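Local coordinates for protein lipase aflb (PDB 6IDY) that is a calcium-binding fungal lipase that probably hydrolyses the ester bonds of lipids, at residues A[226-232]-A[253-259]; A[93-98]-A[406-410]; A[262-267]-A[319-323]. The contacts are given in a common frame with arbitrary orientation. Numbering follows the deposited sequence.

Interaction 1. Residues A[226-232]-A[253-259]; sequences NVAVLSW and VDDFIAI. With CA (calcium ion), chain D.
Right-handed beta-alpha-beta crossovers build the core of the alpha/beta-hydrolase fold, and this pair belongs to one: strand 227-232, helix 235-245 and strand 253-259. The strands are parallel, their axes 4.6 Å and their N-to-C directions 13° apart. The register slips by one at D254 (phi/psi -85/-29): V227 pairs with V253, but V229 faces F256, L230 I257, S231 A258 and W232 I259. The backbone ladder comprises D254 N to V227 O and V229 N to D255 O (both 2.9 Å), I257 N to V229 O, S231 N to I257 O and I259 N to S231 O (all 2.8 Å). One face carries V227, V253, V229, F256, S231 and A258, with F256 (chi1 t) packing on helix 235-245. The other holds A228, D255, L230, I257, W232 and I259; L230 CD2 meets I259 CG1 at 3.8 Å. Water 1 joins S231 OG and I259 O (2.8 Å each). N226 ND2 donates to D254 OD1 (2.8 Å), while D254 OD2 bridges to K161. Calcium is bound by D255 OD1 and OD2 (both 2.5 Å), carbonyl oxygens of A377, H380 and G382, and waters 2 and 3 (2.4 Å each); water 2 donates to D254 O (2.7 Å). Calcium and the N226-D254 pair thus mark the start, mainly apolar side chains follow, and water-bridged S231 and I259 lie near the end, where the fold's nucleophile elbow probably follows strand 227-232.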
# COMPACT_ATOMS: atom_id res chain seq x y z
N ASN A 226 -19.03 3.91 11.78
CA ASN A 226 -17.81 3.13 11.87
C ASN A 226 -17.27 3.07 10.43
O ASN A 226 -18.01 3.35 9.48
CB ASN A 226 -18.07 1.75 12.45
CG ASN A 226 -18.08 1.74 13.96
OD1 ASN A 226 -18.13 2.78 14.63
ND2 ASN A 226 -18.02 0.56 14.55
N VAL A 227 -15.99 2.77 10.29
CA VAL A 227 -15.35 2.75 8.98
C VAL A 227 -14.64 1.43 8.75
O VAL A 227 -14.56 0.58 9.64
CB VAL A 227 -14.36 3.95 8.81
CG1 VAL A 227 -15.06 5.30 9.00
CG2 VAL A 227 -13.15 3.82 9.76
N ALA A 228 -14.09 1.29 7.55
CA ALA A 228 -13.24 0.20 7.15
C ALA A 228 -11.96 0.84 6.65
O ALA A 228 -11.96 1.99 6.21
CB ALA A 228 -13.89 -0.62 6.06
N VAL A 229 -10.85 0.11 6.77
CA VAL A 229 -9.55 0.55 6.29
C VAL A 229 -9.06 -0.50 5.30
O VAL A 229 -9.10 -1.70 5.61
CB VAL A 229 -8.52 0.74 7.45
CG1 VAL A 229 -7.14 1.06 6.90
CG2 VAL A 229 -8.97 1.81 8.45
N LEU A 230 -8.60 -0.07 4.12
CA LEU A 230 -7.98 -0.96 3.15
C LEU A 230 -6.58 -0.41 2.95
O LEU A 230 -6.42 0.75 2.58
CB LEU A 230 -8.75 -1.08 1.83
CG LEU A 230 -8.30 -2.23 0.91
CD1 LEU A 230 -9.47 -2.79 0.15
CD2 LEU A 230 -7.21 -1.76 -0.06
N SER A 231 -5.57 -1.22 3.25
CA SER A 231 -4.19 -0.79 3.14
C SER A 231 -3.39 -1.62 2.14
O SER A 231 -3.79 -2.73 1.79
CB SER A 231 -3.53 -0.83 4.52
OG SER A 231 -3.19 -2.15 4.91
N TRP A 232 -2.27 -1.07 1.67
CA TRP A 232 -1.34 -1.74 0.78
C TRP A 232 0.06 -1.60 1.36
O TRP A 232 0.41 -0.52 1.84
CB TRP A 232 -1.38 -1.17 -0.66
CG TRP A 232 -0.37 -1.82 -1.57
CD1 TRP A 232 -0.24 -3.15 -1.85
CD2 TRP A 232 0.69 -1.16 -2.30
NE1 TRP A 232 0.82 -3.36 -2.69
CE2 TRP A 232 1.41 -2.16 -2.98
CE3 TRP A 232 1.07 0.19 -2.45
CZ2 TRP A 232 2.51 -1.86 -3.81
CZ3 TRP A 232 2.16 0.48 -3.26
CH2 TRP A 232 2.85 -0.53 -3.94
N VAL A 253 -13.35 0.95 13.84
CA VAL A 253 -12.92 0.23 12.63
C VAL A 253 -13.53 -1.16 12.63
O VAL A 253 -13.18 -1.98 13.49
CB VAL A 253 -11.38 0.22 12.40
CG1 VAL A 253 -10.99 -0.63 11.19
CG2 VAL A 253 -10.85 1.64 12.23
N ASP A 254 -14.46 -1.42 11.69
CA ASP A 254 -15.13 -2.72 11.58
C ASP A 254 -14.33 -3.73 10.77
O ASP A 254 -14.48 -4.93 10.98
CB ASP A 254 -16.54 -2.56 10.99
CG ASP A 254 -17.51 -1.80 11.87
OD1 ASP A 254 -17.28 -1.74 13.10
OD2 ASP A 254 -18.52 -1.28 11.34
N ASP A 255 -13.52 -3.26 9.82
CA ASP A 255 -12.72 -4.13 8.96
C ASP A 255 -11.41 -3.47 8.59
O ASP A 255 -11.38 -2.29 8.23
CB ASP A 255 -13.47 -4.49 7.67
CG ASP A 255 -14.57 -5.53 7.84
OD1 ASP A 255 -14.24 -6.71 8.03
OD2 ASP A 255 -15.76 -5.15 7.77
N PHE A 256 -10.34 -4.25 8.66
CA PHE A 256 -9.01 -3.84 8.25
C PHE A 256 -8.61 -4.84 7.16
O PHE A 256 -8.36 -6.00 7.46
CB PHE A 256 -8.03 -3.80 9.46
CG PHE A 256 -6.54 -3.60 9.22
CD1 PHE A 256 -6.07 -3.10 8.01
CD2 PHE A 256 -5.62 -3.90 10.22
CE1 PHE A 256 -4.69 -2.93 7.80
CE2 PHE A 256 -4.25 -3.72 10.00
CZ PHE A 256 -3.79 -3.24 8.79
N ILE A 257 -8.65 -4.41 5.89
CA ILE A 257 -8.28 -5.25 4.74
C ILE A 257 -6.85 -4.87 4.37
O ILE A 257 -6.58 -3.74 3.99
CB ILE A 257 -9.29 -5.12 3.56
CG1 ILE A 257 -10.73 -5.50 4.02
CG2 ILE A 257 -8.85 -5.98 2.35
CD1 ILE A 257 -11.86 -4.71 3.33
N ALA A 258 -5.92 -5.81 4.56
CA ALA A 258 -4.51 -5.55 4.34
C ALA A 258 -3.95 -6.29 3.13
O ALA A 258 -3.82 -7.51 3.15
CB ALA A 258 -3.72 -5.86 5.60
N ILE A 259 -3.64 -5.52 2.07
CA ILE A 259 -3.08 -6.04 0.82
C ILE A 259 -1.56 -6.03 0.93
O ILE A 259 -0.97 -4.98 1.23
CB ILE A 259 -3.58 -5.21 -0.41
CG1 ILE A 259 -5.13 -4.97 -0.37
CG2 ILE A 259 -3.11 -5.82 -1.73
CD1 ILE A 259 -6.08 -6.25 -0.39
CA CA D . -16.57 -7.42 8.22
O HOH W 1 -1.17 -3.68 3.68
O HOH W 2 -16.45 -6.72 10.52
O HOH W 3 -18.45 -6.01 8.22

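Interaction 2. Residues A[93-98]-A[406-410]; sequences LIPADI and DDLLG
Residues 93-98 pass from L93, with helix-like phi/psi (-70/-33), through extended I94 (-97/114) and P95 (-75/162) into a helix whose first turn contains A96, D97 and I98; P95 occupies its N-cap position. Residues 406-410 are wholly helical, with G410 N bonded to D406 O at 2.8 Å. The nearest CA pairs are I94 with L409 (5.9 Å) and I98 with G410 (6.2 Å). No hydrogen bond crosses the interface; L409 (chi1 m, chi2 t) is the central side chain, with 100 Å² of the residue covered. Its CD2 lies 3.3 Å from L93 O and 3.7 Å from L93 CD1, its CD1 3.8 Å from P95 CD, and its carbonyl O 3.3 Å from I94 CD1. I98, also m then t, points at the partner helix: CD1 approaches L409 CB at 3.8 Å and D406 O at 3.7 Å, while CG2 reaches G410 CA at 3.7 Å. At the edge of the contact D97 OD2 and D406 OD2 lie 4.5 Å apart, a like-charge pair moderated by R55, which salt-bridges both residues. The contact joins the start of helix 96-103 to helix 405-412, with L409 touching A66 of helix 63-73 and L93 and I94 resting on I88 of helix 81-90.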
# COMPACT_ATOMS: atom_id res chain seq x y z
N LEU A 93 5.85 -3.11 -20.73
CA LEU A 93 4.56 -3.30 -20.06
C LEU A 93 3.74 -2.01 -19.94
O LEU A 93 2.51 -2.07 -20.00
CB LEU A 93 4.78 -3.96 -18.68
CG LEU A 93 3.54 -4.50 -17.94
CD1 LEU A 93 2.97 -5.71 -18.64
CD2 LEU A 93 3.88 -4.90 -16.54
N ILE A 94 4.41 -0.86 -19.78
CA ILE A 94 3.70 0.40 -19.58
C ILE A 94 3.55 1.19 -20.88
O ILE A 94 4.55 1.63 -21.45
CB ILE A 94 4.29 1.27 -18.43
CG1 ILE A 94 4.83 0.43 -17.23
CG2 ILE A 94 3.28 2.33 -17.95
CD1 ILE A 94 3.83 -0.61 -16.50
N PRO A 95 2.30 1.36 -21.37
CA PRO A 95 2.11 2.16 -22.59
C PRO A 95 2.28 3.65 -22.32
O PRO A 95 2.22 4.08 -21.16
CB PRO A 95 0.70 1.79 -23.06
CG PRO A 95 0.03 1.19 -21.90
CD PRO A 95 1.01 0.92 -20.80
N ALA A 96 2.51 4.42 -23.40
CA ALA A 96 2.74 5.86 -23.40
C ALA A 96 1.70 6.68 -22.64
O ALA A 96 2.08 7.57 -21.89
CB ALA A 96 2.89 6.37 -24.82
N ASP A 97 0.40 6.39 -22.83
CA ASP A 97 -0.68 7.12 -22.16
C ASP A 97 -0.65 6.95 -20.64
O ASP A 97 -0.86 7.92 -19.90
CB ASP A 97 -2.06 6.76 -22.76
CG ASP A 97 -2.49 5.31 -22.58
OD1 ASP A 97 -1.65 4.40 -22.77
OD2 ASP A 97 -3.68 5.08 -22.27
N ILE A 98 -0.34 5.72 -20.17
CA ILE A 98 -0.23 5.43 -18.74
C ILE A 98 1.04 6.09 -18.20
O ILE A 98 0.96 6.79 -17.18
CB ILE A 98 -0.39 3.91 -18.42
CG1 ILE A 98 -1.83 3.45 -18.77
CG2 ILE A 98 -0.06 3.61 -16.94
CD1 ILE A 98 -2.09 1.95 -18.83
N ASP A 406 -5.72 -1.61 -18.39
CA ASP A 406 -5.11 -0.34 -17.96
C ASP A 406 -4.89 -0.27 -16.45
O ASP A 406 -3.93 0.34 -16.00
CB ASP A 406 -5.92 0.86 -18.46
CG ASP A 406 -5.87 1.09 -19.97
OD1 ASP A 406 -5.17 0.32 -20.67
OD2 ASP A 406 -6.53 2.04 -20.45
N ASP A 407 -5.78 -0.92 -15.69
CA ASP A 407 -5.70 -1.02 -14.23
C ASP A 407 -4.52 -1.90 -13.82
O ASP A 407 -3.76 -1.51 -12.94
CB ASP A 407 -7.03 -1.54 -13.66
CG ASP A 407 -8.20 -0.62 -13.92
OD1 ASP A 407 -8.11 0.57 -13.57
OD2 ASP A 407 -9.21 -1.09 -14.48
N LEU A 408 -4.33 -3.05 -14.51
CA LEU A 408 -3.20 -3.97 -14.31
C LEU A 408 -1.89 -3.22 -14.63
O LEU A 408 -0.98 -3.21 -13.80
CB LEU A 408 -3.35 -5.20 -15.24
CG LEU A 408 -2.50 -6.47 -14.98
CD1 LEU A 408 -2.99 -7.61 -15.81
CD2 LEU A 408 -1.03 -6.27 -15.30
N LEU A 409 -1.82 -2.60 -15.82
CA LEU A 409 -0.63 -1.86 -16.29
C LEU A 409 -0.28 -0.67 -15.41
O LEU A 409 0.89 -0.50 -15.06
CB LEU A 409 -0.75 -1.44 -17.77
CG LEU A 409 -1.15 -2.54 -18.78
CD1 LEU A 409 -1.33 -1.95 -20.18
CD2 LEU A 409 -0.16 -3.69 -18.80
N GLY A 410 -1.29 0.12 -15.06
CA GLY A 410 -1.13 1.30 -14.21
C GLY A 410 -0.63 0.96 -12.82
O GLY A 410 0.23 1.67 -12.29

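Interaction 3. Residues A[262-267]-A[319-323]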
# COMPACT_ATOMS: atom_id res chain seq x y z
N ASP A 262 3.32 -6.15 5.43
CA ASP A 262 4.59 -6.64 5.97
C ASP A 262 4.61 -6.42 7.48
O ASP A 262 5.43 -5.67 8.00
CB ASP A 262 5.79 -6.01 5.23
CG ASP A 262 5.91 -4.50 5.32
OD1 ASP A 262 4.86 -3.82 5.28
OD2 ASP A 262 7.05 -4.01 5.42
N PHE A 263 3.71 -7.12 8.20
CA PHE A 263 3.56 -7.01 9.66
C PHE A 263 4.80 -7.44 10.43
O PHE A 263 4.91 -7.11 11.61
CB PHE A 263 2.32 -7.75 10.17
CG PHE A 263 1.01 -7.19 9.67
CD1 PHE A 263 0.63 -5.88 9.96
CD2 PHE A 263 0.13 -7.99 8.95
CE1 PHE A 263 -0.58 -5.37 9.50
CE2 PHE A 263 -1.12 -7.49 8.54
CZ PHE A 263 -1.45 -6.18 8.80
N HIS A 264 5.74 -8.13 9.76
CA HIS A 264 7.02 -8.51 10.36
C HIS A 264 8.16 -7.94 9.51
O HIS A 264 9.31 -8.33 9.68
CB HIS A 264 7.15 -10.05 10.49
CG HIS A 264 8.02 -10.48 11.64
ND1 HIS A 264 9.26 -9.90 11.88
CD2 HIS A 264 7.81 -11.44 12.57
CE1 HIS A 264 9.75 -10.51 12.95
NE2 HIS A 264 8.91 -11.43 13.40
N GLY A 265 7.83 -7.02 8.62
CA GLY A 265 8.81 -6.44 7.71
C GLY A 265 9.29 -7.45 6.69
O GLY A 265 8.56 -8.38 6.31
N THR A 266 10.54 -7.32 6.25
CA THR A 266 11.12 -8.19 5.24
C THR A 266 12.60 -8.42 5.45
O THR A 266 13.30 -7.57 6.02
CB THR A 266 10.80 -7.67 3.82
OG1 THR A 266 11.29 -8.60 2.86
CG2 THR A 266 11.37 -6.29 3.55
N VAL A 267 13.09 -9.56 4.98
CA VAL A 267 14.51 -9.87 5.09
C VAL A 267 15.25 -9.46 3.83
O VAL A 267 14.64 -9.32 2.77
CB VAL A 267 14.79 -11.36 5.41
CG1 VAL A 267 14.27 -11.72 6.78
CG2 VAL A 267 14.25 -12.29 4.33
N GLU A 319 7.81 -9.53 -4.75
CA GLU A 319 9.21 -9.21 -5.04
C GLU A 319 9.84 -8.23 -4.04
O GLU A 319 11.03 -7.91 -4.14
CB GLU A 319 9.34 -8.70 -6.50
CG GLU A 319 9.01 -7.22 -6.71
CD GLU A 319 7.55 -6.79 -6.72
OE1 GLU A 319 6.65 -7.59 -6.36
OE2 GLU A 319 7.31 -5.62 -7.09
N ILE A 320 9.04 -7.73 -3.09
CA ILE A 320 9.46 -6.73 -2.09
C ILE A 320 9.61 -7.35 -0.71
O ILE A 320 10.59 -7.08 -0.02
CB ILE A 320 8.42 -5.56 -2.04
CG1 ILE A 320 8.13 -4.93 -3.44
CG2 ILE A 320 8.81 -4.50 -1.01
CD1 ILE A 320 9.22 -4.27 -4.16
N VAL A 321 8.59 -8.11 -0.30
CA VAL A 321 8.49 -8.72 1.02
C VAL A 321 8.67 -10.21 0.95
O VAL A 321 8.01 -10.88 0.15
CB VAL A 321 7.15 -8.33 1.72
CG1 VAL A 321 7.06 -8.89 3.14
CG2 VAL A 321 6.94 -6.81 1.72
N GLN A 322 9.56 -10.74 1.80
CA GLN A 322 9.77 -12.17 1.94
C GLN A 322 10.12 -12.49 3.40
O GLN A 322 10.84 -11.71 4.03
CB GLN A 322 10.82 -12.75 0.98
CG GLN A 322 10.29 -13.20 -0.41
CD GLN A 322 8.92 -13.87 -0.53
OE1 GLN A 322 8.62 -14.92 0.08
NE2 GLN A 322 8.07 -13.28 -1.37
N PRO A 323 9.64 -13.62 3.95
CA PRO A 323 8.75 -14.61 3.32
C PRO A 323 7.29 -14.14 3.24
O PRO A 323 6.80 -13.44 4.14
CB PRO A 323 8.93 -15.84 4.22
CG PRO A 323 9.16 -15.26 5.57
CD PRO A 323 9.97 -13.99 5.33
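How a threonine hydroxyl can serve as the hub between two irregular loops is well illustrated here, where the loop after strand 253-259 meets the loop after strand 310-314. Along 319-323 the contact starts at I320, whose carbonyl O lies 3.3 Å from T266 OG1; this bond is weak, and V267 O, 3.4 Å from the same OG1, competes for its proton. The backbone N atoms of I320 and V321 both bond to the D318 carboxylate, fixing the loop from within. V321 supplies the apolar part: its CG2 packs on D262 CB (3.8 Å), while its CG1 lies 3.5 Å from G265 O and 4.0 Å from T266 CB. The valine thus lies against the two ends of the type I turn D262-G265, closed by G265 N to D262 O at 2.8 Å, with D262 OD2 held by Q288. Q322 then makes the firmest link: its N donates to T266 OG1 at 2.9 Å, and its O accepts from V267 N at 3.3 Å. Its side chain leads away, NE2 bonding to D318 O. After a cis peptide, P323 turns off, its backbone bonding to S330. T266 OG1 is therefore an acceptor and a potential weak donor, supplemented by one backbone bond and the valine contact, without regular strand pairing.

In the fold
Interactions 1 and 3 touch although their centres are 20 Å apart: F263 CZ, on the turn of 262-267, packs 3.8 Å from F256 CZ and 3.9 Å from A258 CB. They also share H361, which is bonded through its O to W232 NE1 and through its N to E319 OE1. Loops at this end of the sheet carry the catalytic residues in alpha/beta hydrolases, so interaction 3 and the W232/I259 end of interaction 1 probably border the active site. The calcium lies at the other end of the strands, 17.9 Å from W232 CA. Interaction 2 stands apart, its centre 27 Å and 26 Å from those of interactions 1 and 3, yet its 308-residue separation brackets both in sequence, and helix 81-90 touches interactions 2 and 3.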